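Long-range contact in leucine aminopeptidase (Fimbriiglobus ruber, PDB 7D1B), which is a zinc-binding enzyme of peptidase family M28 and probably acts as a glutaminyl cyclase, turning N-terminal glutamine of peptides into pyroglutamate: residues G239-G251 against S270-L284. Numbering follows the deposited sequence.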
loop_
_atom_site.group_PDB
_atom_site.type_symbol
_atom_site.label_atom_id
_atom_site.label_comp_id
_atom_site.label_asym_id
_atom_site.label_seq_id
_atom_site.Cartn_x
_atom_site.Cartn_y
_atom_site.Cartn_z
ATOM N N GLY A 239 16.483 7.010 -3.411
ATOM C CA GLY A 239 16.733 8.140 -2.538
ATOM C C GLY A 239 15.494 8.677 -1.864
ATOM O O GLY A 239 15.507 9.815 -1.382
ATOM N N ALA A 240 14.427 7.879 -1.787
ATOM C CA ALA A 240 13.192 8.332 -1.159
ATOM C C ALA A 240 13.446 8.853 0.252
ATOM O O ALA A 240 14.308 8.348 0.984
ATOM C CB ALA A 240 12.197 7.168 -1.091
ATOM N N ARG A 241 12.677 9.868 0.629
ATOM C CA ARG A 241 12.705 10.441 1.972
ATOM C C ARG A 241 11.382 10.100 2.649
ATOM O O ARG A 241 10.368 10.771 2.428
ATOM C CB ARG A 241 12.942 11.949 1.897
ATOM C CG ARG A 241 12.892 12.634 3.243
ATOM C CD ARG A 241 13.094 14.163 3.094
ATOM N NE ARG A 241 12.724 14.870 4.325
ATOM C CZ ARG A 241 11.476 15.209 4.655
ATOM N NH1 ARG A 241 10.473 14.958 3.825
ATOM N NH2 ARG A 241 11.232 15.794 5.820
ATOM N N LEU A 242 11.383 9.024 3.436
ATOM C CA LEU A 242 10.177 8.520 4.105
ATOM C C LEU A 242 10.106 9.198 5.464
ATOM O O LEU A 242 10.691 8.742 6.447
ATOM C CB LEU A 242 10.193 6.990 4.192
ATOM C CG LEU A 242 10.348 6.250 2.856
ATOM C CD1 LEU A 242 10.423 4.748 3.095
ATOM C CD2 LEU A 242 9.232 6.603 1.868
ATOM N N ALA A 243 9.418 10.338 5.494
ATOM C CA ALA A 243 9.301 11.172 6.676
ATOM C C ALA A 243 7.971 10.916 7.378
ATOM O O ALA A 243 7.164 10.085 6.962
ATOM C CB ALA A 243 9.511 12.650 6.308
ATOM N N MET A 244 7.749 11.636 8.470
ATOM C CA MET A 244 6.625 11.374 9.357
ATOM C C MET A 244 5.506 12.371 9.074
ATOM O O MET A 244 5.677 13.579 9.247
ATOM C CB MET A 244 7.103 11.485 10.797
ATOM C CG MET A 244 8.172 10.458 11.109
ATOM S SD MET A 244 8.890 10.750 12.728
ATOM C CE MET A 244 9.756 9.199 12.986
ATOM N N GLU A 245 4.361 11.876 8.625
ATOM C CA GLU A 245 3.259 12.815 8.411
ATOM C C GLU A 245 2.248 12.733 9.531
ATOM O O GLU A 245 2.240 11.789 10.321
ATOM C CB GLU A 245 2.598 12.823 7.025
ATOM C CG GLU A 245 1.759 11.599 6.641
ATOM C CD GLU A 245 0.382 11.532 7.315
ATOM O OE1 GLU A 245 0.063 10.455 7.850
ATOM O OE2 GLU A 245 -0.358 12.545 7.345
ATOM N N GLY A 246 1.440 13.787 9.617
ATOM C CA GLY A 246 0.728 14.058 10.845
ATOM C C GLY A 246 -0.341 13.045 11.189
ATOM O O GLY A 246 -0.537 12.732 12.364
ATOM N N TYR A 247 -1.100 12.558 10.198
ATOM C CA TYR A 247 -2.147 11.613 10.575
ATOM C C TYR A 247 -1.544 10.336 11.146
ATOM O O TYR A 247 -2.084 9.757 12.097
ATOM C CB TYR A 247 -3.064 11.316 9.398
ATOM C CG TYR A 247 -3.899 12.498 8.996
ATOM C CD1 TYR A 247 -4.946 12.938 9.792
ATOM C CD2 TYR A 247 -3.650 13.164 7.811
ATOM C CE1 TYR A 247 -5.732 14.029 9.410
ATOM C CE2 TYR A 247 -4.424 14.249 7.415
ATOM C CZ TYR A 247 -5.451 14.680 8.228
ATOM O OH TYR A 247 -6.216 15.759 7.846
ATOM N N SER A 248 -0.409 9.906 10.586
ATOM C CA SER A 248 0.305 8.730 11.079
ATOM C C SER A 248 0.839 8.968 12.480
ATOM O O SER A 248 0.701 8.115 13.365
ATOM C CB SER A 248 1.482 8.448 10.154
ATOM O OG SER A 248 1.042 8.139 8.842
ATOM N N LEU A 249 1.462 10.131 12.699
ATOM C CA LEU A 249 1.982 10.454 14.024
ATOM C C LEU A 249 0.869 10.487 15.062
ATOM O O LEU A 249 1.025 9.964 16.173
ATOM C CB LEU A 249 2.693 11.807 14.005
ATOM C CG LEU A 249 4.064 11.815 13.354
ATOM C CD1 LEU A 249 4.500 13.241 13.079
ATOM C CD2 LEU A 249 5.087 11.060 14.193
ATOM N N ARG A 250 -0.261 11.110 14.729
ATOM C CA ARG A 250 -1.327 11.248 15.715
ATOM C C ARG A 250 -2.039 9.928 15.949
ATOM O O ARG A 250 -2.443 9.625 17.077
ATOM C CB ARG A 250 -2.302 12.339 15.278
ATOM C CG ARG A 250 -1.668 13.729 15.361
ATOM C CD ARG A 250 -2.665 14.844 15.079
ATOM N NE ARG A 250 -3.217 14.771 13.725
ATOM C CZ ARG A 250 -2.674 15.353 12.655
ATOM N NH1 ARG A 250 -1.559 16.075 12.767
ATOM N NH2 ARG A 250 -3.253 15.219 11.470
ATOM N N GLY A 251 -2.211 9.128 14.898
ATOM C CA GLY A 251 -2.992 7.915 15.027
ATOM C C GLY A 251 -2.216 6.730 15.543
ATOM O O GLY A 251 -2.820 5.812 16.105
ATOM N N SER A 270 16.196 5.470 4.087
ATOM C CA SER A 270 15.091 6.325 3.660
ATOM C C SER A 270 14.173 6.732 4.808
ATOM O O SER A 270 13.467 7.734 4.681
ATOM C CB SER A 270 14.269 5.630 2.575
ATOM O OG SER A 270 13.667 4.428 3.046
ATOM N N PHE A 271 14.127 5.976 5.908
ATOM C CA PHE A 271 13.230 6.312 7.020
ATOM C C PHE A 271 13.901 7.391 7.858
ATOM O O PHE A 271 14.907 7.123 8.528
ATOM C CB PHE A 271 12.925 5.091 7.884
ATOM C CG PHE A 271 12.034 4.071 7.205
ATOM C CD1 PHE A 271 12.549 3.158 6.265
ATOM C CD2 PHE A 271 10.669 4.020 7.495
ATOM C CE1 PHE A 271 11.735 2.221 5.659
ATOM C CE2 PHE A 271 9.845 3.082 6.875
ATOM C CZ PHE A 271 10.379 2.194 5.947
ATOM N N VAL A 272 13.384 8.615 7.799
ATOM C CA VAL A 272 14.015 9.765 8.447
ATOM C C VAL A 272 13.147 10.261 9.598
ATOM O O VAL A 272 11.911 10.278 9.507
ATOM C CB VAL A 272 14.326 10.900 7.444
ATOM C CG1 VAL A 272 15.249 10.375 6.320
ATOM C CG2 VAL A 272 13.073 11.545 6.867
ATOM N N ASN A 273 13.805 10.683 10.679
ATOM C CA ASN A 273 13.113 11.266 11.834
ATOM C C ASN A 273 12.923 12.758 11.593
ATOM O O ASN A 273 13.564 13.605 12.203
ATOM C CB ASN A 273 13.875 10.965 13.120
ATOM C CG ASN A 273 13.585 9.561 13.610
ATOM O OD1 ASN A 273 14.051 8.580 13.033
ATOM N ND2 ASN A 273 12.756 9.448 14.626
ATOM N N GLU A 274 12.003 13.067 10.675
ATOM C CA GLU A 274 11.682 14.439 10.297
ATOM C C GLU A 274 10.191 14.514 10.033
ATOM O O GLU A 274 9.562 13.525 9.647
ATOM C CB GLU A 274 12.387 14.871 9.003
ATOM C CG GLU A 274 13.898 14.773 9.035
ATOM C CD GLU A 274 14.554 15.149 7.703
ATOM O OE1 GLU A 274 13.904 15.781 6.838
ATOM O OE2 GLU A 274 15.745 14.814 7.526
ATOM N N ARG A 275 9.643 15.715 10.195
ATOM C CA ARG A 275 8.207 15.939 10.064
ATOM C C ARG A 275 7.863 16.458 8.673
ATOM O O ARG A 275 8.351 17.508 8.261
ATOM C CB ARG A 275 7.806 17.006 11.085
ATOM C CG ARG A 275 6.373 17.358 11.073
ATOM C CD ARG A 275 5.586 16.276 11.740
ATOM N NE ARG A 275 4.214 16.723 11.869
ATOM C CZ ARG A 275 3.329 16.680 10.884
ATOM N NH1 ARG A 275 3.683 16.159 9.707
ATOM N NH2 ARG A 275 2.099 17.173 11.071
ATOM N N GLY A 276 6.965 15.767 7.985
ATOM C CA GLY A 276 6.312 16.350 6.825
ATOM C C GLY A 276 7.138 16.354 5.547
ATOM O O GLY A 276 8.256 15.845 5.472
ATOM N N PHE A 277 6.543 16.988 4.528
ATOM C CA PHE A 277 7.045 17.046 3.157
ATOM C C PHE A 277 6.876 18.464 2.644
ATOM O O PHE A 277 6.089 19.246 3.183
ATOM C CB PHE A 277 6.259 16.081 2.261
ATOM C CG PHE A 277 6.248 14.681 2.809
ATOM C CD1 PHE A 277 7.353 13.852 2.638
ATOM C CD2 PHE A 277 5.189 14.221 3.581
ATOM C CE1 PHE A 277 7.391 12.599 3.200
ATOM C CE2 PHE A 277 5.218 12.948 4.123
ATOM C CZ PHE A 277 6.329 12.144 3.938
ATOM N N ASP A 278 7.614 18.801 1.584
ATOM C CA ASP A 278 7.384 20.100 0.952
ATOM C C ASP A 278 5.954 20.212 0.439
ATOM O O ASP A 278 5.338 21.282 0.525
ATOM C CB ASP A 278 8.358 20.315 -0.203
ATOM C CG ASP A 278 9.779 20.542 0.261
ATOM O OD1 ASP A 278 9.980 20.865 1.450
ATOM O OD2 ASP A 278 10.691 20.423 -0.584
ATOM N N ARG A 279 5.415 19.120 -0.111
ATOM C CA ARG A 279 4.097 19.178 -0.736
ATOM C C ARG A 279 2.987 19.302 0.305
ATOM O O ARG A 279 1.946 19.909 0.027
ATOM C CB ARG A 279 3.930 17.944 -1.621
ATOM C CG ARG A 279 2.920 17.990 -2.749
ATOM C CD ARG A 279 3.155 16.777 -3.689
ATOM N NE ARG A 279 3.790 17.137 -4.958
ATOM C CZ ARG A 279 4.679 16.396 -5.621
ATOM N NH1 ARG A 279 5.140 16.832 -6.787
ATOM N NH2 ARG A 279 5.130 15.246 -5.141
ATOM N N ALA A 280 3.201 18.771 1.508
ATOM C CA ALA A 280 2.184 18.784 2.553
ATOM C C ALA A 280 2.786 18.232 3.832
ATOM O O ALA A 280 3.660 17.363 3.802
ATOM C CB ALA A 280 0.971 17.924 2.173
ATOM N N THR A 281 2.284 18.740 4.953
ATOM C CA THR A 281 2.681 18.275 6.269
ATOM C C THR A 281 1.862 17.050 6.665
ATOM O O THR A 281 2.399 16.106 7.257
ATOM C CB THR A 281 2.524 19.446 7.263
ATOM O OG1 THR A 281 3.321 20.566 6.832
ATOM C CG2 THR A 281 2.961 19.068 8.646
ATOM N N ASP A 282 0.563 17.054 6.321
ATOM C CA ASP A 282 -0.386 15.988 6.598
ATOM C C ASP A 282 -0.951 15.517 5.271
ATOM O O ASP A 282 -1.270 16.332 4.398
ATOM C CB ASP A 282 -1.530 16.507 7.475
ATOM C CG ASP A 282 -1.094 16.810 8.913
ATOM O OD1 ASP A 282 0.097 16.631 9.262
ATOM O OD2 ASP A 282 -1.958 17.219 9.704
ATOM N N VAL A 283 -1.068 14.203 5.116
ATOM C CA VAL A 283 -1.399 13.595 3.832
ATOM C C VAL A 283 -2.631 12.725 4.022
ATOM O O VAL A 283 -2.583 11.733 4.753
ATOM C CB VAL A 283 -0.227 12.765 3.277
ATOM C CG1 VAL A 283 -0.587 12.225 1.887
ATOM C CG2 VAL A 283 1.066 13.590 3.220
ATOM N N LEU A 284 -3.728 13.086 3.368
ATOM C CA LEU A 284 -4.878 12.192 3.315
ATOM C C LEU A 284 -4.523 10.991 2.446
ATOM O O LEU A 284 -3.984 11.146 1.344
ATOM C CB LEU A 284 -6.080 12.924 2.725
ATOM C CG LEU A 284 -6.599 14.088 3.573
ATOM C CD1 LEU A 284 -7.666 14.831 2.801
ATOM C CD2 LEU A 284 -7.126 13.570 4.911
#
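A short parallel beta ladder with a beta bulge, leading into a capped helix, joins residues 239-251 to 270-284 in this M28-family domain. Leu242 pairs with Phe271 and Met244 with Arg275; between these pairs the second segment carries two extra residues, the bulge, and its chain turns a corner at Asn273. Over the Phe271 ring face lies Leu242 CD1, a CH-pi contact 3.9 Å from the centroid. Arg241 swings CG away from its backbone N (chi1 176°) and runs extended past Val272 CG2, which brings the guanidinium edge to Glu274 OE1 and Gly276 O, both in its plane: NE and NH2 both hold Glu274 OE1 (each 2.9 Å), while NH1 and NH2 share Gly276 O, NH1 at 2.9 Å. A leucine in place of Arg241 would probably leave the Glu274 carboxylate without its countercharge and Gly276 O without both side-chain donors. Beyond the ladder, Arg275 NH2 meets the syn lone pair of Asp282 OD1 (2.8 Å), and Arg250 grips Asp282 OD2 with NH1 and NH2, completing a salt-bridge network. Glu245, its chain bent at chi2 (76°), N-caps helix 246-251; its OE1 also bonds His287. Glu245 OE2 is gripped from opposite faces of the carboxylate by Tyr247 N and, nearly straight at 171°, by Val283 N at 2.9 Å.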